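Possible metal-dependent hydrolase (Veillonella parvula, PDB 3RPC) probably catalyses a hydrolysis at a pair of zinc ions, as a member of the metallo-beta-lactamase superfamily. Local coordinates at the zinc ion site. Coordinates in Å, arbitrary orientation; residue numbers count along the deposited sequence, not the author numbering.

The zinc ion site. Residues 12, 27, 71-72, 74, 76-77, 132, 146, 168, 190, 203-204, 226. With ZN (zinc ion), chain B; ZN (zinc ion), chain C.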
loop_
_atom_site.group_PDB
_atom_site.type_symbol
_atom_site.label_atom_id
_atom_site.label_comp_id
_atom_site.label_asym_id
_atom_site.label_seq_id
_atom_site.Cartn_x
_atom_site.Cartn_y
_atom_site.Cartn_z
ATOM N N ASN A 12 -1.541 8.673 23.801
ATOM C CA ASN A 12 -1.268 7.616 22.811
ATOM C C ASN A 12 -1.089 8.211 21.407
ATOM O O ASN A 12 -0.146 8.967 21.186
ATOM C CB ASN A 12 -2.344 6.523 22.831
ATOM C CG ASN A 12 -1.863 5.217 22.201
ATOM O OD1 ASN A 12 -0.734 4.772 22.449
ATOM N ND2 ASN A 12 -2.712 4.594 21.399
ATOM N N ASP A 27 -7.381 10.319 15.678
ATOM C CA ASP A 27 -7.415 8.996 16.303
ATOM C C ASP A 27 -7.827 9.028 17.778
ATOM O O ASP A 27 -7.069 8.598 18.651
ATOM C CB ASP A 27 -6.056 8.302 16.123
ATOM C CG ASP A 27 -5.816 7.860 14.682
ATOM O OD1 ASP A 27 -6.637 8.184 13.808
ATOM O OD2 ASP A 27 -4.788 7.201 14.419
ATOM N N THR A 71 -7.477 7.096 11.433
ATOM C CA THR A 71 -6.601 6.363 10.516
ATOM C C THR A 71 -6.996 4.900 10.369
ATOM O O THR A 71 -6.712 4.273 9.340
ATOM C CB THR A 71 -5.118 6.452 10.914
ATOM O OG1 THR A 71 -4.913 5.818 12.188
ATOM C CG2 THR A 71 -4.658 7.903 10.953
ATOM N N HIS A 72 -7.629 4.369 11.407
ATOM C CA HIS A 72 -8.159 3.007 11.432
ATOM C C HIS A 72 -8.957 2.847 12.711
ATOM O O HIS A 72 -8.878 3.701 13.594
ATOM C CB HIS A 72 -7.062 1.926 11.285
ATOM C CG HIS A 72 -6.066 1.866 12.412
ATOM N ND1 HIS A 72 -5.341 2.958 12.842
ATOM C CD2 HIS A 72 -5.628 0.815 13.150
ATOM C CE1 HIS A 72 -4.502 2.584 13.795
ATOM N NE2 HIS A 72 -4.667 1.292 14.013
ATOM N N HIS A 74 -8.959 0.407 15.136
ATOM C CA HIS A 74 -8.471 -0.275 16.325
ATOM C C HIS A 74 -8.892 0.528 17.563
ATOM O O HIS A 74 -8.952 1.758 17.526
ATOM C CB HIS A 74 -6.948 -0.417 16.294
ATOM C CG HIS A 74 -6.472 -1.591 15.498
ATOM N ND1 HIS A 74 -5.141 -1.800 15.207
ATOM C CD2 HIS A 74 -7.146 -2.626 14.945
ATOM C CE1 HIS A 74 -5.018 -2.910 14.500
ATOM N NE2 HIS A 74 -6.219 -3.432 14.329
ATOM N N ASP A 76 -7.488 1.533 20.227
ATOM C CA ASP A 76 -6.615 2.590 20.723
ATOM C C ASP A 76 -6.520 3.787 19.779
ATOM O O ASP A 76 -5.689 4.674 19.987
ATOM C CB ASP A 76 -5.223 2.049 21.090
ATOM C CG ASP A 76 -4.503 1.439 19.906
ATOM O OD1 ASP A 76 -5.110 0.588 19.224
ATOM O OD2 ASP A 76 -3.318 1.800 19.677
ATOM N N HIS A 77 -7.385 3.806 18.759
ATOM C CA HIS A 77 -7.514 4.941 17.842
ATOM C C HIS A 77 -8.958 5.417 17.661
ATOM O O HIS A 77 -9.193 6.448 17.043
ATOM C CB HIS A 77 -6.908 4.577 16.482
ATOM C CG HIS A 77 -5.457 4.249 16.571
ATOM N ND1 HIS A 77 -4.471 5.116 16.157
ATOM C CD2 HIS A 77 -4.824 3.171 17.086
ATOM C CE1 HIS A 77 -3.290 4.579 16.403
ATOM N NE2 HIS A 77 -3.477 3.399 16.963
ATOM N N HIS A 132 0.709 -2.648 9.091
ATOM C CA HIS A 132 0.625 -2.672 10.554
ATOM C C HIS A 132 1.237 -3.973 11.085
ATOM O O HIS A 132 0.599 -4.702 11.852
ATOM C CB HIS A 132 -0.869 -2.562 10.933
ATOM C CG HIS A 132 -1.151 -2.078 12.330
ATOM N ND1 HIS A 132 -0.187 -1.931 13.306
ATOM C CD2 HIS A 132 -2.322 -1.714 12.904
ATOM C CE1 HIS A 132 -0.754 -1.495 14.420
ATOM N NE2 HIS A 132 -2.051 -1.359 14.202
ATOM N N LEU A 146 -6.195 -9.302 12.590
ATOM C CA LEU A 146 -6.157 -8.413 13.744
ATOM C C LEU A 146 -5.356 -7.144 13.460
ATOM O O LEU A 146 -5.605 -6.099 14.055
ATOM C CB LEU A 146 -5.587 -9.140 14.964
ATOM C CG LEU A 146 -6.464 -10.286 15.468
ATOM C CD1 LEU A 146 -5.734 -11.107 16.520
ATOM C CD2 LEU A 146 -7.780 -9.747 16.010
ATOM N N ASP A 168 -0.119 3.814 12.108
ATOM C CA ASP A 168 0.290 2.507 12.617
ATOM C C ASP A 168 0.855 1.635 11.495
ATOM O O ASP A 168 0.152 0.802 10.921
ATOM C CB ASP A 168 -0.892 1.806 13.305
ATOM C CG ASP A 168 -1.029 2.173 14.783
ATOM O OD1 ASP A 168 -0.426 3.169 15.222
ATOM O OD2 ASP A 168 -1.744 1.450 15.508
ATOM N N ASN A 190 4.369 7.007 15.313
ATOM C CA ASN A 190 3.935 6.129 16.393
ATOM C C ASN A 190 5.079 5.190 16.760
ATOM O O ASN A 190 5.345 4.218 16.047
ATOM C CB ASN A 190 2.698 5.347 15.954
ATOM C CG ASN A 190 1.478 6.247 15.811
ATOM O OD1 ASN A 190 1.452 7.353 16.367
ATOM N ND2 ASN A 190 0.464 5.787 15.080
ATOM N N ILE A 203 4.441 -4.309 15.459
ATOM C CA ILE A 203 3.398 -3.896 14.525
ATOM C C ILE A 203 3.429 -2.405 14.202
ATOM O O ILE A 203 2.684 -1.953 13.334
ATOM C CB ILE A 203 2.001 -4.263 15.042
ATOM C CG1 ILE A 203 1.749 -3.602 16.406
ATOM C CG2 ILE A 203 1.855 -5.785 15.116
ATOM C CD1 ILE A 203 0.321 -3.782 16.937
ATOM N N ILE A 204 4.242 -1.632 14.919
ATOM C CA ILE A 204 4.424 -0.221 14.596
ATOM C C ILE A 204 5.914 0.095 14.638
ATOM O O ILE A 204 6.742 -0.809 14.532
ATOM C CB ILE A 204 3.608 0.736 15.515
ATOM C CG1 ILE A 204 3.949 0.538 16.995
ATOM C CG2 ILE A 204 2.103 0.515 15.310
ATOM C CD1 ILE A 204 3.281 1.570 17.943
ATOM N N HIS A 226 2.326 7.774 20.583
ATOM C CA HIS A 226 1.849 6.389 20.711
ATOM C C HIS A 226 2.584 5.640 21.829
ATOM O O HIS A 226 2.903 4.459 21.708
ATOM C CB HIS A 226 1.948 5.640 19.362
ATOM C CG HIS A 226 0.991 4.492 19.223
ATOM N ND1 HIS A 226 0.995 3.411 20.077
ATOM C CD2 HIS A 226 0.012 4.246 18.315
ATOM C CE1 HIS A 226 0.055 2.556 19.714
ATOM N NE2 HIS A 226 -0.555 3.038 18.646
HETATM ZN ZN ZN B . -3.484 -0.161 15.249
HETATM ZN ZN ZN C . -2.114 1.779 17.590
HETATM O O HOH W 1 -3.575 0.033 17.241
HETATM O O HOH W 2 -0.576 -0.207 18.099
#
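Two partly occupied zinc ions, 3.3 Å apart from ZN (chain B) to ZN (chain C), form the dinuclear centre of a metallo-beta-lactamase fold, and His72, His74, Asp76 and His77 supply its HXHXDH motif. ZN (chain B) is near trigonal bipyramidal, held by NE2 of His72 and His132, ND1 of His74, Asp168 OD2 and water 1. His74 binds through ND1, where the other histidines use NE2, its chi2 of 172° turning ND1 to the metal. ZN (chain C) is near octahedral, bound by NE2 of His77 and His226, OD2 of Asp76 and Asp168, and both waters. One carboxylate oxygen, Asp168 OD2, therefore bridges the metals, 2.1 Å from ZN (chain C). Water 1 bridges them too, 2.0 Å from ZN (chain B), and lies 2.6 Å from Asp76 OD1; it is the likely nucleophile, its ionisation probably favoured by the two cations.

Second-shell acceptors fix the rotation of several of these rings. His132 ND1 gives a fairly straight bond to the Ile203 O carbonyl from above its plane, while His74 NE2 reaches carbonyl Leu146 O by a bent bond (129° at H), tilted from its ring plane. Asn190 ND2 meets the anti lone pair of Asp168 OD1. Asn12 OD1 lies over one face of the His226 ring and Ile204 CD1 over the other, both offset toward the rim. Carboxylate Asp27 OD2 accepts from Thr71 OG1 on its syn lone pair and, from above the carboxylate plane, from His77 ND1 at 2.7 Å; hydroxyl Thr71 OG1 in turn receives His72 ND1 in the plane of that ring, at 3.0 Å.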